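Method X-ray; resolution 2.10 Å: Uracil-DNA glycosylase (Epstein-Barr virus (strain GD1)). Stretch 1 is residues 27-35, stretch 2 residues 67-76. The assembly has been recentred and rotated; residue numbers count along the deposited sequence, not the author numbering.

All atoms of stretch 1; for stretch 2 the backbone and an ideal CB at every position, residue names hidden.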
# COMPACT_ATOMS: atom_id res chain seq x y z
N ASN A 27 -3.98 -15.82 23.79
CA ASN A 27 -3.02 -14.83 23.33
C ASN A 27 -3.51 -14.13 22.06
O ASN A 27 -3.52 -14.72 20.98
CB ASN A 27 -1.65 -15.46 23.09
CG ASN A 27 -0.58 -14.44 22.78
OD1 ASN A 27 -0.77 -13.23 22.95
ND2 ASN A 27 0.57 -14.91 22.31
N LEU A 28 -3.89 -12.87 22.20
CA LEU A 28 -4.39 -12.07 21.09
C LEU A 28 -3.30 -11.24 20.43
O LEU A 28 -3.62 -10.38 19.59
CB LEU A 28 -5.53 -11.17 21.57
CG LEU A 28 -6.72 -11.93 22.16
CD1 LEU A 28 -7.76 -10.97 22.72
CD2 LEU A 28 -7.34 -12.87 21.12
N LEU A 29 -2.04 -11.44 20.81
CA LEU A 29 -0.87 -10.84 20.17
C LEU A 29 -0.80 -9.32 20.33
O LEU A 29 0.21 -8.71 19.99
CB LEU A 29 -0.83 -11.19 18.68
CG LEU A 29 -0.75 -12.68 18.34
CD1 LEU A 29 -0.89 -12.88 16.83
CD2 LEU A 29 0.55 -13.27 18.85
N LEU A 30 -1.86 -8.72 20.82
CA LEU A 30 -1.92 -7.27 21.00
C LEU A 30 -1.32 -6.87 22.35
O LEU A 30 -1.41 -7.62 23.32
CB LEU A 30 -3.36 -6.78 20.92
CG LEU A 30 -3.99 -6.74 19.52
CD1 LEU A 30 -5.49 -6.54 19.65
CD2 LEU A 30 -3.38 -5.65 18.68
N PRO A 31 -0.73 -5.68 22.42
CA PRO A 31 -0.26 -5.17 23.72
C PRO A 31 -1.43 -4.91 24.65
O PRO A 31 -2.57 -4.69 24.23
CB PRO A 31 0.45 -3.86 23.36
CG PRO A 31 0.62 -3.89 21.87
CD PRO A 31 -0.51 -4.71 21.34
N ASP A 32 -1.13 -4.94 25.95
CA ASP A 32 -2.17 -4.80 26.97
C ASP A 32 -2.90 -3.47 26.82
O ASP A 32 -4.11 -3.39 27.07
CB ASP A 32 -1.56 -4.91 28.36
CG ASP A 32 -1.02 -6.31 28.65
OD1 ASP A 32 -1.65 -7.29 28.22
OD2 ASP A 32 0.04 -6.41 29.31
N LEU A 33 -2.19 -2.40 26.44
CA LEU A 33 -2.86 -1.12 26.26
C LEU A 33 -3.90 -1.19 25.15
O LEU A 33 -4.97 -0.58 25.26
CB LEU A 33 -1.83 -0.03 25.97
CG LEU A 33 -1.08 0.50 27.19
CD1 LEU A 33 0.10 1.34 26.73
CD2 LEU A 33 -2.00 1.31 28.09
N TRP A 34 -3.62 -1.95 24.10
CA TRP A 34 -4.60 -2.11 23.03
C TRP A 34 -5.78 -2.96 23.46
O TRP A 34 -6.92 -2.70 23.06
CB TRP A 34 -3.94 -2.67 21.77
CG TRP A 34 -3.45 -1.58 20.88
CD1 TRP A 34 -2.24 -0.95 20.92
CD2 TRP A 34 -4.19 -0.95 19.82
NE1 TRP A 34 -2.17 0.01 19.95
CE2 TRP A 34 -3.35 0.04 19.26
CE3 TRP A 34 -5.47 -1.13 19.29
CZ2 TRP A 34 -3.76 0.84 18.20
CZ3 TRP A 34 -5.87 -0.33 18.24
CH2 TRP A 34 -5.02 0.64 17.70
N LEU A 35 -5.53 -4.00 24.26
CA LEU A 35 -6.65 -4.78 24.80
C LEU A 35 -7.54 -3.90 25.66
O LEU A 35 -8.77 -3.95 25.55
CB LEU A 35 -6.12 -5.96 25.60
CG LEU A 35 -5.41 -7.04 24.78
CD1 LEU A 35 -4.82 -8.12 25.69
CD2 LEU A 35 -6.34 -7.65 23.74
N UNK A 67 6.39 -12.30 10.37
CA UNK A 67 6.34 -13.29 11.43
C UNK A 67 5.21 -12.96 12.40
O UNK A 67 4.75 -11.82 12.50
CB UNK A 67 7.68 -13.36 12.17
N UNK A 68 4.77 -13.99 13.13
CA UNK A 68 3.65 -13.81 14.05
C UNK A 68 3.92 -12.70 15.06
O UNK A 68 3.04 -11.88 15.34
CB UNK A 68 3.36 -15.12 14.78
N UNK A 69 5.13 -12.64 15.61
CA UNK A 69 5.45 -11.64 16.62
C UNK A 69 5.77 -10.27 16.03
O UNK A 69 6.16 -9.36 16.76
CB UNK A 69 6.63 -12.12 17.46
N UNK A 70 5.61 -10.11 14.71
CA UNK A 70 5.71 -8.82 14.07
C UNK A 70 4.41 -8.35 13.44
O UNK A 70 4.33 -7.19 13.03
CB UNK A 70 6.81 -8.86 13.00
N UNK A 71 3.38 -9.21 13.34
CA UNK A 71 2.17 -8.78 12.66
C UNK A 71 1.38 -7.74 13.44
O UNK A 71 0.51 -7.09 12.86
CB UNK A 71 1.28 -9.99 12.38
N UNK A 72 1.68 -7.56 14.73
CA UNK A 72 1.09 -6.49 15.54
C UNK A 72 2.09 -5.39 15.88
O UNK A 72 1.85 -4.62 16.82
CB UNK A 72 0.51 -7.07 16.83
N UNK A 73 3.21 -5.31 15.16
CA UNK A 73 4.21 -4.29 15.48
C UNK A 73 3.62 -2.89 15.38
O UNK A 73 4.01 -2.00 16.15
CB UNK A 73 5.42 -4.42 14.55
N UNK A 74 2.67 -2.68 14.47
CA UNK A 74 2.01 -1.39 14.31
C UNK A 74 1.33 -0.91 15.58
O UNK A 74 1.02 0.29 15.69
CB UNK A 74 0.98 -1.47 13.18
N UNK A 75 1.08 -1.79 16.54
CA UNK A 75 0.39 -1.42 17.76
C UNK A 75 1.32 -1.15 18.93
O UNK A 75 0.84 -0.79 20.01
CB UNK A 75 -0.60 -2.52 18.14
N UNK A 76 2.63 -1.32 18.76
CA UNK A 76 3.56 -1.30 19.88
C UNK A 76 4.39 -0.02 20.00
O UNK A 76 5.27 0.05 20.86
CB UNK A 76 4.51 -2.50 19.76

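Position 67 lies beyond the reach of stretch 1, so nothing there limits the choice; it is Glu67, whose backbone O accepts a hydrogen bond from N of residue 70. At 68 the CA-to-CB bond points sideways, with the ideal CB 5.2 Å from Leu29 CD1. A side chain with a few methylenes could run along that leucine, whether its end were polar or apolar. Glu68 does so: with chi1 and chi2 both t, its CG comes 3.9 Å from Leu29 CD2, and its carboxylate is bonded elsewhere in the structure.

Positions 69 and 70 have nothing of stretch 1 near their ideal CB, and many residues would serve. They are Asp69, whose side chain leads away, and Met70, which opens a type I turn closed by the bond from N of residue 73 to Met70 O. Position 71 points sideways, and a small or medium apolar group could still touch Leu29. Cys71, in the p rotamer, places SG 4.0 Å from Leu29 CD1.

Position 72 points toward stretch 1, its ideal CB 3.6 Å from Leu29 O and 4.5 Å from Leu30 CD2. The surroundings are chiefly leucine side chains, so a long, flexible apolar residue suits. Met72 packs CG 3.7 Å from Leu29 CB and SD 3.8 Å from Leu30 CD2.

Position 73 points away and begins a short 3-10 segment; stretch 1 sets no demand on Ala73. At 74 the bond is sideways, so only a large side chain could extend to Leu30 and the Trp34 ring. Trp74 does, presenting its edge to the face of Trp34, with six-membered ring centroids 5.2 Å apart and planes at 78°. Its NE1 also makes a weak hydrogen bond to Cys71 O, 3.0 Å away, within its own stretch.

Position 75 faces the contact most tightly: its ideal CB is 3.5 Å from Trp34 NE1 and 3.9 Å from Pro31 CD. So close to ring and proline, a small side chain fits best. The methyl CB of Ala75 sits over the Trp34 five-membered ring, 3.7 Å from its centroid, a CH-pi contact.

At 76 the bond is sideways, with the ideal CB 4.6 Å from Pro31 CG; methylenes could cover the proline, and a donor at the end could reach toward Leu29 O. Arg76 combines both. Its CG lies 3.7 Å from Pro31 CG, NH2 donates to Asp69 O at 2.9 Å, and NH1 donates to a water 3.0 Å away that in turn donates to Leu29 O at 2.7 Å, bridging the stretches.

Stretch 2 67-76: EEDMCMAWAR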
# COMPACT_ATOMS: atom_id res chain seq x y z
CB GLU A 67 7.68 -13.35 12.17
CG GLU A 67 8.79 -14.00 11.37
CD GLU A 67 8.54 -15.47 11.13
OE1 GLU A 67 8.42 -16.23 12.12
OE2 GLU A 67 8.44 -15.88 9.95
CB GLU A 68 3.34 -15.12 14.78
CG GLU A 68 2.24 -14.97 15.81
CD GLU A 68 1.88 -16.27 16.50
OE1 GLU A 68 0.86 -16.88 16.12
OE2 GLU A 68 2.63 -16.69 17.41
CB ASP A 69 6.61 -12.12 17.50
CG ASP A 69 7.92 -12.28 16.74
OD1 ASP A 69 7.98 -11.95 15.53
OD2 ASP A 69 8.90 -12.75 17.36
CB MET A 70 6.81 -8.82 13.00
CG MET A 70 8.22 -8.99 13.56
SD MET A 70 8.70 -7.66 14.69
CE MET A 70 8.65 -6.25 13.58
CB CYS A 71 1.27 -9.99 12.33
SG CYS A 71 0.38 -10.74 13.72
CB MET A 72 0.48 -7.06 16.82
CG MET A 72 -0.60 -8.10 16.60
SD MET A 72 -2.01 -7.49 15.65
CE MET A 72 -3.04 -8.95 15.58
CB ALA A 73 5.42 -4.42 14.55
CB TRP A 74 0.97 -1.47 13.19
CG TRP A 74 -0.03 -2.57 13.42
CD1 TRP A 74 0.07 -3.86 12.99
CD2 TRP A 74 -1.26 -2.48 14.15
NE1 TRP A 74 -1.03 -4.58 13.39
CE2 TRP A 74 -1.86 -3.75 14.11
CE3 TRP A 74 -1.91 -1.44 14.82
CZ2 TRP A 74 -3.08 -4.02 14.72
CZ3 TRP A 74 -3.13 -1.71 15.43
CH2 TRP A 74 -3.70 -2.99 15.38
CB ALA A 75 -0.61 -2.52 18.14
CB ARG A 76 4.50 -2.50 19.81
CG ARG A 76 3.80 -3.86 19.89
CD ARG A 76 4.78 -4.98 20.21
NE ARG A 76 5.68 -5.30 19.10
CZ ARG A 76 5.50 -6.32 18.27
NH1 ARG A 76 4.46 -7.12 18.42
NH2 ARG A 76 6.37 -6.54 17.29
O HOH W 1 2.23 -7.01 20.44
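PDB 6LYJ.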